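Local coordinates for secreted protein of unknown function DUF1311 (Pseudomonas putida, PDB 3GI7) that is of unknown function but, as a secreted member of the LprI family, may act as a lysozyme inhibitor, at residues A23-K27 / N93-A97; A30-L34 / S100-A104. One frame throughout, in Å; residues are numbered along the deposited sequence. Where two conformers were deposited one is given.

How the interactions relate
Interactions 1 and 2 are successive steps along one seam between helix 17-49 and helix 86-111, which run parallel in the three-helix chain. Their centres lie about 10 Å apart, and on both helices the step is seven residues, from 23-27 to 30-34 and from 93-97 to 100-104. They touch directly: A97 O lies 3.7 Å from A30 CB, and I96 CG2 lies 3.4 Å from E31 OE2. The centre of interaction 2 lies about 4 Å from the centre of the chain, that of interaction 1 about 10 Å. R103 in interaction 2 hydrogen-bonds an unidentified ligand, probably from the crystallisation liquor, and both interactions reach the second subunit.

Interaction 1: A23-K27 / N93-A97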
# COMPACT_ATOMS: atom_id res chain seq x y z
N ALA A 23 8.05 -19.94 1.44
CA ALA A 23 8.45 -18.59 1.85
C ALA A 23 9.74 -18.19 1.13
O ALA A 23 9.83 -17.08 0.62
CB ALA A 23 8.60 -18.49 3.41
N ALA A 24 10.73 -19.08 1.07
CA ALA A 24 11.99 -18.77 0.36
C ALA A 24 11.75 -18.63 -1.12
O ALA A 24 12.23 -17.70 -1.78
CB ALA A 24 13.07 -19.86 0.64
N PHE A 25 10.97 -19.55 -1.66
CA PHE A 25 10.70 -19.52 -3.09
C PHE A 25 9.94 -18.24 -3.51
O PHE A 25 10.26 -17.61 -4.51
CB PHE A 25 9.90 -20.77 -3.49
CG PHE A 25 9.71 -20.90 -4.97
CD1 PHE A 25 8.61 -20.34 -5.58
CD2 PHE A 25 10.63 -21.59 -5.73
CE1 PHE A 25 8.45 -20.43 -6.95
CE2 PHE A 25 10.45 -21.72 -7.12
CZ PHE A 25 9.36 -21.13 -7.71
N ASN A 26 8.92 -17.86 -2.75
CA ASN A 26 8.15 -16.70 -3.10
C ASN A 26 8.91 -15.38 -2.91
O ASN A 26 8.64 -14.40 -3.61
CB ASN A 26 6.81 -16.74 -2.35
CG ASN A 26 5.92 -17.91 -2.81
OD1 ASN A 26 5.83 -18.25 -4.02
ND2 ASN A 26 5.21 -18.48 -1.85
N LYS A 27 9.88 -15.35 -2.01
CA LYS A 27 10.80 -14.22 -1.94
C LYS A 27 11.58 -14.09 -3.25
O LYS A 27 11.75 -12.98 -3.76
CB LYS A 27 11.80 -14.37 -0.79
CG LYS A 27 12.96 -13.31 -0.88
CD LYS A 27 13.98 -13.35 0.17
CE LYS A 27 14.89 -14.52 0.06
NZ LYS A 27 15.81 -14.51 1.24
N ASN A 93 11.63 -13.79 5.01
CA ASN A 93 11.31 -14.01 3.61
C ASN A 93 9.94 -13.46 3.20
O ASN A 93 9.81 -12.88 2.10
CB ASN A 93 11.49 -15.48 3.23
CG ASN A 93 12.91 -15.89 3.16
OD1 ASN A 93 13.78 -15.05 2.97
ND2 ASN A 93 13.18 -17.20 3.27
N SER A 94 8.93 -13.59 4.07
CA SER A 94 7.59 -13.03 3.82
C SER A 94 7.62 -11.50 3.80
O SER A 94 6.96 -10.88 2.97
CB SER A 94 6.56 -13.49 4.86
OG SER A 94 6.56 -14.91 4.87
N CYS A 95 8.40 -10.93 4.70
CA CYS A 95 8.55 -9.48 4.77
C CYS A 95 9.22 -8.96 3.47
O CYS A 95 8.74 -8.00 2.84
CB CYS A 95 9.36 -9.12 6.01
SG CYS A 95 9.62 -7.33 6.21
N ILE A 96 10.28 -9.62 3.04
CA ILE A 96 11.01 -9.23 1.83
C ILE A 96 10.06 -9.33 0.66
O ILE A 96 9.99 -8.41 -0.17
CB ILE A 96 12.27 -10.07 1.56
CG1 ILE A 96 13.38 -9.88 2.63
CG2 ILE A 96 12.89 -9.72 0.18
CD1 ILE A 96 13.89 -8.44 2.83
N ALA A 97 9.29 -10.43 0.59
CA ALA A 97 8.38 -10.62 -0.54
C ALA A 97 7.31 -9.53 -0.57
O ALA A 97 7.10 -8.91 -1.63
CB ALA A 97 7.73 -12.04 -0.54
O HOH W 1 8.04 -15.14 0.89
O HOH W 2 16.05 -17.82 2.06
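N93 and K27 dominate this contact, which buries 309 Å² in total, and they meet at the one direct hydrogen bond between the segments, from K27 NZ to N93 OD1 at 2.7 Å. The lysine reaches back along the seam to make it: chi1 and chi2 are both t, and a p value at chi3 bends the chain so that the ammonium group arrives at the amide. On the way, K27 CG packs against I96 CG2 at 3.7 Å. N93 in turn leans over the small residues one turn earlier on helix 17-49, with its CB 3.5 Å from A23 O and its ND2 3.5 Å from A24 CA. A water accepts a hydrogen bond from N93 ND2 at 3.2 Å and a weak one from K27 NZ at 3.4 Å, extending the polar cluster.

The two segments belong to the first and last helices of an all-helical, three-helix chain and run parallel, with their axes crossing at 22° and approaching to 8.4 Å. The small side chains of A23 and A97, both directed at the partner, are consistent with this approach. A97 sets the register opposite K27, the two CA atoms being only 4.6 Å apart, and its CB sits 4.0 Å from K27 CA. At the A23 end the gap is wider and holds a second water, which donates to A23 O at 2.7 Å and weakly to N93 O at 3.1 Å. C95, out of reach of 23-27, forms the disulfide with C74, tying helix 86-111 to helix 55-77.

Interaction 2: A30-L34 / S100-A104; sequences AEREL and SDERA
Near-parallel helix packing in an all-helical three-helix bundle sets the first and last helices, 17-49 and 86-111, side by side; both segments are helical throughout, with phi/psi near -65/-41. Their axes cross at 16° and approach to 8.7 Å; in register, A30 pairs with S100 (CA to CA 6.0 Å) and L34 with A104 (4.8 Å). L34, S100 and R103 also touch W66 of helix 55-77.

S100, chi1 m, points toward the first helix, its CB 4.1 Å from A30 CB and 4.1 Å from L34 CD2. Its hydroxyl bonds back to I96 O and accepts from a water 2.8 Å from both S100 OG and E31 OE2. D101 starts away from the partner, but its m rotamer brings OD1 to 3.5 Å from A30 CB. One water bridges D101 OD1 (2.8 Å) to A30 O (2.9 Å), and another joins D101 OD1 to E33 OE1, 2.7 Å from each. R103 gives its aliphatic part to the seam, while its guanidinium leads away to salt bridges with E63 and with D73 of the third subunit. A104, directed toward the first helix, packs against L34 (chi1 t, chi2 p), a knob in the hole formed by S100, R103, A104 and L107, as in knobs-into-holes packing: L34 CD1 lies 3.8 Å from R103 CG, 4.0 Å from A104 CB and 3.6 Å from A104 N.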
# COMPACT_ATOMS: atom_id res chain seq x y z
N ALA A 30 9.19 -12.76 -5.93
CA ALA A 30 8.86 -11.35 -5.69
C ALA A 30 10.04 -10.47 -6.12
O ALA A 30 9.85 -9.40 -6.71
CB ALA A 30 8.51 -11.15 -4.22
N GLU A 31 11.24 -10.90 -5.82
CA GLU A 31 12.43 -10.13 -6.19
C GLU A 31 12.60 -10.09 -7.71
O GLU A 31 13.01 -9.04 -8.24
CB GLU A 31 13.71 -10.62 -5.47
CG GLU A 31 13.62 -10.34 -3.97
CD GLU A 31 14.90 -10.45 -3.17
OE1 GLU A 31 15.59 -11.44 -3.39
OE2 GLU A 31 15.17 -9.52 -2.33
N ARG A 32 12.32 -11.19 -8.41
CA ARG A 32 12.42 -11.23 -9.88
C ARG A 32 11.33 -10.33 -10.49
O ARG A 32 11.58 -9.55 -11.41
CB ARG A 32 12.24 -12.65 -10.45
CG ARG A 32 13.43 -13.58 -10.25
N GLU A 33 10.13 -10.39 -9.95
CA GLU A 33 9.06 -9.49 -10.44
C GLU A 33 9.39 -8.00 -10.18
O GLU A 33 9.11 -7.15 -11.01
CB GLU A 33 7.76 -9.86 -9.79
CG GLU A 33 7.29 -11.22 -10.27
CD GLU A 33 5.92 -11.60 -9.72
OE1 GLU A 33 5.44 -10.96 -8.75
OE2 GLU A 33 5.34 -12.56 -10.26
N LEU A 34 10.01 -7.69 -9.05
CA LEU A 34 10.41 -6.32 -8.79
C LEU A 34 11.46 -5.86 -9.78
O LEU A 34 11.36 -4.78 -10.34
CB LEU A 34 10.94 -6.18 -7.39
CG LEU A 34 11.57 -4.83 -7.03
CD1 LEU A 34 10.57 -3.70 -7.21
CD2 LEU A 34 12.11 -4.86 -5.58
N SER A 100 8.75 -6.14 -1.43
CA SER A 100 9.13 -6.14 -2.82
C SER A 100 7.89 -5.99 -3.73
O SER A 100 7.94 -5.28 -4.76
CB SER A 100 9.91 -7.39 -3.20
OG SER A 100 11.12 -7.49 -2.43
N ASP A 101 6.79 -6.66 -3.36
CA ASP A 101 5.53 -6.55 -4.12
C ASP A 101 5.03 -5.14 -4.10
O ASP A 101 4.57 -4.64 -5.14
CB ASP A 101 4.43 -7.46 -3.56
CG ASP A 101 4.69 -8.94 -3.78
OD1 ASP A 101 5.52 -9.29 -4.65
OD2 ASP A 101 3.98 -9.73 -3.06
N GLU A 102 5.04 -4.52 -2.92
CA GLU A 102 4.58 -3.14 -2.78
C GLU A 102 5.47 -2.17 -3.59
O GLU A 102 4.95 -1.25 -4.20
CB GLU A 102 4.47 -2.72 -1.31
CG GLU A 102 3.43 -3.53 -0.54
CD GLU A 102 3.60 -3.40 0.96
OE1 GLU A 102 4.61 -2.80 1.38
OE2 GLU A 102 2.71 -3.86 1.71
N ARG A 103 6.78 -2.39 -3.60
CA ARG A 103 7.70 -1.55 -4.37
C ARG A 103 7.45 -1.73 -5.86
O ARG A 103 7.47 -0.75 -6.63
CB ARG A 103 9.17 -1.83 -4.04
CG ARG A 103 10.13 -0.83 -4.71
CD ARG A 103 9.95 0.56 -4.17
NE ARG A 103 10.95 1.45 -4.74
CZ ARG A 103 11.02 2.74 -4.43
NH1 ARG A 103 10.17 3.28 -3.56
NH2 ARG A 103 11.94 3.48 -5.01
N ALA A 104 7.18 -2.95 -6.28
CA ALA A 104 6.92 -3.22 -7.67
C ALA A 104 5.67 -2.48 -8.12
O ALA A 104 5.65 -1.90 -9.22
CB ALA A 104 6.79 -4.74 -7.94
O HOH W 3 7.26 -8.16 -6.52
O HOH W 4 13.90 -7.10 -2.71
O HOH W 5 5.45 -11.56 -6.13